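Local atomic coordinates of VlsE1 (PDB entry 1L8W), a protein that is a variable surface lipoprotein antigen of the Lyme disease spirochaete and probably helps it evade the host immune response through antigenic switching. Residues V141-K149 with L193-A201; K240-A250 with D256-M266. All coordinates share one frame; numbering follows the deposited sequence.

Interaction 1 (V141-K149 with L193-A201)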
loop_
_atom_site.group_PDB
_atom_site.type_symbol
_atom_site.label_atom_id
_atom_site.label_comp_id
_atom_site.label_asym_id
_atom_site.label_seq_id
_atom_site.Cartn_x
_atom_site.Cartn_y
_atom_site.Cartn_z
ATOM N N VAL A 141 -9.450 14.017 0.911
ATOM C CA VAL A 141 -10.764 13.899 1.536
ATOM C C VAL A 141 -11.789 14.772 0.820
ATOM O O VAL A 141 -11.587 15.977 0.692
ATOM C CB VAL A 141 -10.715 14.355 3.010
ATOM C CG1 VAL A 141 -12.120 14.302 3.621
ATOM C CG2 VAL A 141 -9.728 13.487 3.787
ATOM N N VAL A 142 -12.888 14.170 0.367
ATOM C CA VAL A 142 -13.943 14.920 -0.321
ATOM C C VAL A 142 -15.281 14.868 0.415
ATOM O O VAL A 142 -15.678 13.824 0.939
ATOM C CB VAL A 142 -14.158 14.406 -1.772
ATOM C CG1 VAL A 142 -12.883 14.584 -2.574
ATOM C CG2 VAL A 142 -14.571 12.953 -1.765
ATOM N N ALA A 143 -15.967 16.007 0.450
ATOM C CA ALA A 143 -17.262 16.125 1.111
ATOM C C ALA A 143 -18.362 16.420 0.090
ATOM O O ALA A 143 -19.544 16.199 0.361
ATOM C CB ALA A 143 -17.210 17.228 2.150
ATOM N N ASP A 144 -17.962 16.931 -1.077
ATOM C CA ASP A 144 -18.894 17.241 -2.159
ATOM C C ASP A 144 -19.253 15.971 -2.922
ATOM O O ASP A 144 -18.378 15.269 -3.426
ATOM C CB ASP A 144 -18.285 18.249 -3.140
ATOM C CG ASP A 144 -18.192 19.645 -2.567
ATOM O OD1 ASP A 144 -19.196 20.113 -1.979
ATOM O OD2 ASP A 144 -17.122 20.280 -2.715
ATOM N N ALA A 145 -20.547 15.693 -3.015
ATOM C CA ALA A 145 -21.044 14.507 -3.704
ATOM C C ALA A 145 -20.448 14.299 -5.096
ATOM O O ALA A 145 -20.370 13.169 -5.580
ATOM C CB ALA A 145 -22.561 14.569 -3.794
ATOM N N ASP A 146 -20.030 15.380 -5.744
ATOM C CA ASP A 146 -19.455 15.269 -7.079
ATOM C C ASP A 146 -17.969 14.927 -7.068
ATOM O O ASP A 146 -17.471 14.279 -7.991
ATOM C CB ASP A 146 -19.677 16.565 -7.862
ATOM C CG ASP A 146 -21.147 16.837 -8.132
ATOM O OD1 ASP A 146 -21.865 15.893 -8.537
ATOM O OD2 ASP A 146 -21.582 17.997 -7.948
ATOM N N ALA A 147 -17.264 15.349 -6.021
ATOM C CA ALA A 147 -15.827 15.092 -5.909
ATOM C C ALA A 147 -15.488 13.617 -5.698
ATOM O O ALA A 147 -14.388 13.177 -6.037
ATOM C CB ALA A 147 -15.235 15.927 -4.776
ATOM N N ALA A 148 -16.424 12.857 -5.135
ATOM C CA ALA A 148 -16.197 11.432 -4.887
ATOM C C ALA A 148 -16.032 10.691 -6.208
ATOM O O ALA A 148 -16.597 11.091 -7.223
ATOM C CB ALA A 148 -17.363 10.833 -4.092
ATOM N N LYS A 149 -15.262 9.608 -6.186
ATOM C CA LYS A 149 -15.023 8.822 -7.391
ATOM C C LYS A 149 -14.569 7.398 -7.080
ATOM O O LYS A 149 -14.209 7.065 -5.946
ATOM C CB LYS A 149 -13.940 9.491 -8.254
ATOM C CG LYS A 149 -14.304 10.852 -8.831
ATOM C CD LYS A 149 -13.128 11.439 -9.590
ATOM C CE LYS A 149 -13.480 12.778 -10.235
ATOM N NZ LYS A 149 -12.313 13.366 -10.954
ATOM N N LEU A 193 -15.974 5.442 4.444
ATOM C CA LEU A 193 -15.104 6.388 3.757
ATOM C C LEU A 193 -14.929 6.008 2.298
ATOM O O LEU A 193 -14.496 6.825 1.487
ATOM C CB LEU A 193 -13.735 6.430 4.447
ATOM C CG LEU A 193 -13.797 6.744 5.945
ATOM C CD1 LEU A 193 -12.402 6.833 6.497
ATOM C CD2 LEU A 193 -14.542 8.045 6.184
ATOM N N PHE A 194 -15.280 4.764 1.976
ATOM C CA PHE A 194 -15.158 4.243 0.622
ATOM C C PHE A 194 -16.414 4.434 -0.225
ATOM O O PHE A 194 -16.477 3.977 -1.368
ATOM C CB PHE A 194 -14.771 2.759 0.680
ATOM C CG PHE A 194 -13.391 2.519 1.246
ATOM C CD1 PHE A 194 -13.139 2.697 2.600
ATOM C CD2 PHE A 194 -12.329 2.197 0.410
ATOM C CE1 PHE A 194 -11.851 2.563 3.111
ATOM C CE2 PHE A 194 -11.033 2.060 0.911
ATOM C CZ PHE A 194 -10.792 2.245 2.261
ATOM N N GLY A 195 -17.404 5.129 0.326
ATOM C CA GLY A 195 -18.636 5.342 -0.409
ATOM C C GLY A 195 -18.747 6.730 -1.004
ATOM O O GLY A 195 -17.745 7.410 -1.201
ATOM N N LYS A 196 -19.973 7.156 -1.287
ATOM C CA LYS A 196 -20.198 8.475 -1.861
ATOM C C LYS A 196 -20.067 9.547 -0.795
ATOM O O LYS A 196 -19.952 9.248 0.394
ATOM C CB LYS A 196 -21.579 8.540 -2.517
ATOM C CG LYS A 196 -22.720 8.217 -1.589
ATOM C CD LYS A 196 -24.013 7.991 -2.356
ATOM C CE LYS A 196 -23.906 6.778 -3.270
ATOM N NZ LYS A 196 -25.194 6.483 -3.961
ATOM N N ALA A 197 -20.068 10.800 -1.231
ATOM C CA ALA A 197 -19.935 11.930 -0.319
ATOM C C ALA A 197 -21.181 12.794 -0.365
ATOM O O ALA A 197 -22.105 12.528 -1.132
ATOM C CB ALA A 197 -18.713 12.763 -0.696
ATOM N N GLY A 198 -21.195 13.827 0.468
ATOM C CA GLY A 198 -22.322 14.738 0.509
ATOM C C GLY A 198 -23.568 14.192 1.176
ATOM O O GLY A 198 -23.507 13.586 2.243
ATOM N N ALA A 199 -24.702 14.416 0.519
ATOM C CA ALA A 199 -26.016 13.999 0.997
ATOM C C ALA A 199 -26.111 12.612 1.637
ATOM O O ALA A 199 -25.916 12.462 2.840
ATOM C CB ALA A 199 -27.027 14.111 -0.142
ATOM N N ALA A 200 -26.424 11.603 0.833
ATOM C CA ALA A 200 -26.576 10.242 1.343
ATOM C C ALA A 200 -25.253 9.538 1.646
ATOM O O ALA A 200 -25.098 8.343 1.358
ATOM C CB ALA A 200 -27.394 9.414 0.357
ATOM N N ALA A 201 -24.310 10.269 2.236
ATOM C CA ALA A 201 -23.011 9.692 2.575
ATOM C C ALA A 201 -22.983 9.295 4.048
ATOM O O ALA A 201 -23.657 9.902 4.873
ATOM C CB ALA A 201 -21.888 10.692 2.276
HETATM O O HOH W 1 -15.447 4.988 -4.156
#
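A water molecule joins Lys149 to Phe194 by giving one hydrogen bond to each backbone carbonyl, at 3.0 Å from Lys149 O and 3.1 Å from Phe194 O. Beyond this bridge the segments 141-149 and 193-201 meet through small groups. Ala197 is central: its CB points into the turn that follows strand 141-142 and rests against three successive carbonyl oxygens, 3.6 Å from Val142 O and slightly farther from Ala143 O and Asp144 O. Asp144 O also accepts from Ala147 N (2.8 Å), the bond that closes a type I-like beta turn, Asp144-Ala147, and holds this carbonyl in place. On the apolar side the methyl CB of Ala148 lies 4.1 Å from Ala197 CB, while Val142 CG2 makes a looser approach. Ala145 lies against Ala197 O with both its CB and its CA, each 3.4 Å away; the CA-H...O contact is strongly bent, 126° at the hydrogen. Gly198 follows with a positive phi of 74°, a backbone shape that favours glycine. Behind the contact, Ala197 also touches Ala288 of strand 287-288, the parallel partner of strand 141-142, so the loop 193-201 packs beside strand 287-288, to which Leu193 is also bound through its backbone. With no direct hydrogen bond between them, the segments meet through methyl groups packed on carbonyls and on one another, a bent CA-H...O contact and a bridging water.

Interaction 2 (K240-A250 with D256-M266)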
loop_
_atom_site.group_PDB
_atom_site.type_symbol
_atom_site.label_atom_id
_atom_site.label_comp_id
_atom_site.label_asym_id
_atom_site.label_seq_id
_atom_site.Cartn_x
_atom_site.Cartn_y
_atom_site.Cartn_z
ATOM N N LYS A 240 -18.798 -2.216 -3.578
ATOM C CA LYS A 240 -19.164 -1.371 -2.449
ATOM C C LYS A 240 -18.657 -2.031 -1.173
ATOM O O LYS A 240 -18.385 -3.232 -1.160
ATOM C CB LYS A 240 -20.681 -1.161 -2.396
ATOM C CG LYS A 240 -21.513 -2.426 -2.275
ATOM C CD LYS A 240 -22.992 -2.117 -2.534
ATOM C CE LYS A 240 -23.525 -1.065 -1.574
ATOM N NZ LYS A 240 -24.915 -0.623 -1.890
ATOM N N PRO A 241 -18.511 -1.248 -0.086
ATOM C CA PRO A 241 -18.026 -1.733 1.212
ATOM C C PRO A 241 -18.727 -2.987 1.723
ATOM O O PRO A 241 -18.101 -3.865 2.314
ATOM C CB PRO A 241 -18.248 -0.533 2.134
ATOM C CG PRO A 241 -18.103 0.636 1.201
ATOM C CD PRO A 241 -18.897 0.173 0.008
ATOM N N GLU A 242 -20.028 -3.063 1.475
ATOM C CA GLU A 242 -20.843 -4.184 1.924
ATOM C C GLU A 242 -20.556 -5.505 1.229
ATOM O O GLU A 242 -20.843 -6.571 1.781
ATOM C CB GLU A 242 -22.331 -3.856 1.747
ATOM C CG GLU A 242 -22.805 -2.621 2.501
ATOM C CD GLU A 242 -22.610 -1.339 1.709
ATOM O OE1 GLU A 242 -21.673 -1.283 0.888
ATOM O OE2 GLU A 242 -23.387 -0.381 1.918
ATOM N N GLU A 243 -19.977 -5.440 0.034
ATOM C CA GLU A 243 -19.723 -6.643 -0.749
ATOM C C GLU A 243 -18.274 -7.035 -0.997
ATOM O O GLU A 243 -17.996 -8.197 -1.290
ATOM C CB GLU A 243 -20.431 -6.512 -2.095
ATOM C CG GLU A 243 -21.938 -6.303 -1.999
ATOM C CD GLU A 243 -22.548 -5.898 -3.332
ATOM O OE1 GLU A 243 -22.140 -6.466 -4.365
ATOM O OE2 GLU A 243 -23.439 -5.023 -3.353
ATOM N N ALA A 244 -17.356 -6.078 -0.899
ATOM C CA ALA A 244 -15.938 -6.357 -1.136
ATOM C C ALA A 244 -15.422 -7.521 -0.284
ATOM O O ALA A 244 -15.740 -7.617 0.902
ATOM C CB ALA A 244 -15.108 -5.101 -0.859
ATOM N N LYS A 245 -14.623 -8.394 -0.893
ATOM C CA LYS A 245 -14.061 -9.545 -0.185
ATOM C C LYS A 245 -12.532 -9.515 -0.075
ATOM O O LYS A 245 -11.928 -10.391 0.560
ATOM C CB LYS A 245 -14.510 -10.853 -0.852
ATOM C CG LYS A 245 -15.997 -11.193 -0.642
ATOM C CD LYS A 245 -16.383 -12.493 -1.335
ATOM C CE LYS A 245 -17.837 -12.872 -1.066
ATOM N NZ LYS A 245 -18.095 -13.165 0.373
ATOM N N ASN A 246 -11.905 -8.519 -0.698
ATOM C CA ASN A 246 -10.455 -8.375 -0.633
ATOM C C ASN A 246 -10.110 -6.885 -0.653
ATOM O O ASN A 246 -10.881 -6.074 -1.161
ATOM C CB ASN A 246 -9.792 -9.123 -1.800
ATOM C CG ASN A 246 -10.175 -8.557 -3.161
ATOM O OD1 ASN A 246 -9.745 -7.466 -3.535
ATOM N ND2 ASN A 246 -10.985 -9.300 -3.906
ATOM N N PRO A 247 -8.952 -6.498 -0.093
ATOM C CA PRO A 247 -8.604 -5.071 -0.092
ATOM C C PRO A 247 -8.522 -4.366 -1.463
ATOM O O PRO A 247 -8.763 -3.153 -1.552
ATOM C CB PRO A 247 -7.292 -5.029 0.705
ATOM C CG PRO A 247 -6.732 -6.396 0.571
ATOM C CD PRO A 247 -7.932 -7.300 0.607
ATOM N N ILE A 248 -8.198 -5.110 -2.521
ATOM C CA ILE A 248 -8.126 -4.532 -3.866
ATOM C C ILE A 248 -9.529 -4.135 -4.345
ATOM O O ILE A 248 -9.734 -3.031 -4.851
ATOM C CB ILE A 248 -7.479 -5.526 -4.877
ATOM C CG1 ILE A 248 -5.991 -5.699 -4.549
ATOM C CG2 ILE A 248 -7.652 -5.029 -6.314
ATOM C CD1 ILE A 248 -5.271 -6.661 -5.463
ATOM N N ALA A 249 -10.496 -5.023 -4.160
ATOM C CA ALA A 249 -11.870 -4.748 -4.564
ATOM C C ALA A 249 -12.468 -3.607 -3.741
ATOM O O ALA A 249 -13.290 -2.822 -4.239
ATOM C CB ALA A 249 -12.715 -6.000 -4.397
ATOM N N ALA A 250 -12.058 -3.522 -2.478
ATOM C CA ALA A 250 -12.558 -2.483 -1.582
ATOM C C ALA A 250 -11.946 -1.134 -1.920
ATOM O O ALA A 250 -12.645 -0.120 -1.906
ATOM C CB ALA A 250 -12.264 -2.853 -0.109
ATOM N N ASP A 256 -22.311 3.016 -6.163
ATOM C CA ASP A 256 -23.425 3.095 -5.217
ATOM C C ASP A 256 -22.958 3.435 -3.809
ATOM O O ASP A 256 -23.765 3.773 -2.942
ATOM C CB ASP A 256 -24.217 1.786 -5.167
ATOM C CG ASP A 256 -25.020 1.542 -6.425
ATOM O OD1 ASP A 256 -25.324 2.531 -7.128
ATOM O OD2 ASP A 256 -25.355 0.367 -6.703
ATOM N N GLY A 257 -21.655 3.347 -3.578
ATOM C CA GLY A 257 -21.138 3.651 -2.261
ATOM C C GLY A 257 -21.642 2.635 -1.259
ATOM O O GLY A 257 -22.147 1.575 -1.639
ATOM N N GLY A 258 -21.519 2.956 0.024
ATOM C CA GLY A 258 -21.966 2.033 1.046
ATOM C C GLY A 258 -21.490 2.437 2.426
ATOM O O GLY A 258 -20.798 3.444 2.584
ATOM N N ALA A 259 -21.860 1.639 3.421
ATOM C CA ALA A 259 -21.492 1.910 4.802
ATOM C C ALA A 259 -20.331 1.049 5.255
ATOM O O ALA A 259 -19.264 1.054 4.639
ATOM C CB ALA A 259 -22.691 1.678 5.709
ATOM N N GLU A 260 -20.547 0.304 6.332
ATOM C CA GLU A 260 -19.516 -0.557 6.890
ATOM C C GLU A 260 -19.085 -1.654 5.932
ATOM O O GLU A 260 -19.768 -1.941 4.956
ATOM C CB GLU A 260 -20.018 -1.228 8.171
ATOM C CG GLU A 260 -20.662 -0.295 9.180
ATOM C CD GLU A 260 -20.879 -0.976 10.522
ATOM O OE1 GLU A 260 -21.420 -2.105 10.540
ATOM O OE2 GLU A 260 -20.503 -0.380 11.557
ATOM N N PHE A 261 -17.934 -2.256 6.213
ATOM C CA PHE A 261 -17.465 -3.371 5.413
ATOM C C PHE A 261 -18.336 -4.516 5.935
ATOM O O PHE A 261 -18.323 -4.821 7.132
ATOM C CB PHE A 261 -15.983 -3.648 5.678
ATOM C CG PHE A 261 -15.044 -2.680 4.987
ATOM C CD1 PHE A 261 -15.015 -2.587 3.598
ATOM C CD2 PHE A 261 -14.168 -1.891 5.725
ATOM C CE1 PHE A 261 -14.125 -1.722 2.951
ATOM C CE2 PHE A 261 -13.275 -1.024 5.094
ATOM C CZ PHE A 261 -13.253 -0.938 3.705
ATOM N N GLY A 262 -19.102 -5.136 5.047
ATOM C CA GLY A 262 -19.998 -6.199 5.470
ATOM C C GLY A 262 -19.506 -7.632 5.391
ATOM O O GLY A 262 -19.971 -8.483 6.148
ATOM N N GLN A 263 -18.578 -7.915 4.486
ATOM C CA GLN A 263 -18.070 -9.271 4.349
ATOM C C GLN A 263 -17.091 -9.637 5.465
ATOM O O GLN A 263 -16.434 -8.765 6.039
ATOM C CB GLN A 263 -17.412 -9.436 2.982
ATOM C CG GLN A 263 -18.356 -9.142 1.818
ATOM C CD GLN A 263 -19.625 -9.977 1.874
ATOM O OE1 GLN A 263 -19.573 -11.205 1.842
ATOM N NE2 GLN A 263 -20.768 -9.312 1.964
ATOM N N ASP A 264 -17.009 -10.928 5.780
ATOM C CA ASP A 264 -16.107 -11.399 6.824
ATOM C C ASP A 264 -14.656 -11.331 6.373
ATOM O O ASP A 264 -13.759 -11.182 7.196
ATOM C CB ASP A 264 -16.453 -12.837 7.228
ATOM C CG ASP A 264 -17.747 -12.931 8.022
ATOM O OD1 ASP A 264 -17.844 -12.297 9.095
ATOM O OD2 ASP A 264 -18.670 -13.644 7.575
ATOM N N GLU A 265 -14.427 -11.444 5.066
ATOM C CA GLU A 265 -13.073 -11.386 4.526
ATOM C C GLU A 265 -12.444 -10.028 4.809
ATOM O O GLU A 265 -11.231 -9.922 4.960
ATOM C CB GLU A 265 -13.078 -11.662 3.020
ATOM C CG GLU A 265 -13.405 -13.108 2.659
ATOM C CD GLU A 265 -14.885 -13.349 2.478
ATOM O OE1 GLU A 265 -15.688 -12.662 3.146
ATOM O OE2 GLU A 265 -15.242 -14.237 1.668
HETATM N N MSE A 266 -13.273 -8.988 4.855
HETATM C CA MSE A 266 -12.798 -7.648 5.171
HETATM C C MSE A 266 -13.019 -7.512 6.686
HETATM O O MSE A 266 -12.764 -8.459 7.430
HETATM C CB MSE A 266 -13.592 -6.587 4.391
HETATM C CG MSE A 266 -13.202 -6.444 2.903
HETATM SE SE MSE A 266 -11.353 -5.837 2.536
HETATM C CE MSE A 266 -10.510 -7.565 2.550
HETATM O O HOH W 2 -16.736 -6.042 2.718
#
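Met266, present as selenomethionine, packs against Asn246 and Pro247 at the start of the N-capped helix 247-252 and forms the dense end of a loop-on-loop contact. Asn246 is the N-cap: its OD1 accepts from Ala249 N at 2.6 Å. Bent at chi2 and chi3, the Met266 chain carries SE to 3.6 Å from Pro247 N, and its CE lies against the Pro247 ring, closer than carbon atoms normally sit, so the exact spacing is doubtful. Ala250 CB completes this buried patch, 3.8 Å from Phe261 CE1. Next to it Pro241 O lies at the edge of the Phe261 ring, near its plane, and accepts from Gly262 N, which stands above the carbonyl plane. A water donates to both Pro241 O and Ala244 O and accepts from Gln263 N, knitting the backbones together.

The solvent side is loosely packed but bonded through polar ends. Exposed Lys245 is extended until a final bend (chi4 -64°) brings NZ to 2.9 Å from Gln263 OE1; NZ also forms a salt bridge with Glu265 OE2, 3.3 Å away, whose hydrogen bond is weak. At the other end Glu242, turned at chi2 (87°), offers OE2 to Ala259 N, which meets it from above the carboxylate plane. The Gln263 amide is the firm exception: beside its lysine-bound oxygen, NE2 gives Glu242 O a 2.7 Å bond, nearly straight (171°) and in the carbonyl plane of Glu242.

Overall arrangement
The two contacts follow one another along the chain, with interaction 1 closing before interaction 2 opens. They lie on the same side of the molecule's centre, their own centres about 16 Å apart. Phe194 connects them: its ring meets that of Phe261 with the planes at about 55°, its CB packs on Pro241, and it rests on helix 269-281. The Lys196 chain adds a second link, packing on Asp256 O. Ala275 of helix 269-281 touches both Phe194 and Ala250, giving the contacts a shared floor. Interaction 1 is further tied to strand 287-288 and helix 294-333, whereas interaction 2 joins the start of helix 247-252 to the loop that follows it. In this largely helical lipoprotein, neighbouring loops are thus packed against helix 269-281.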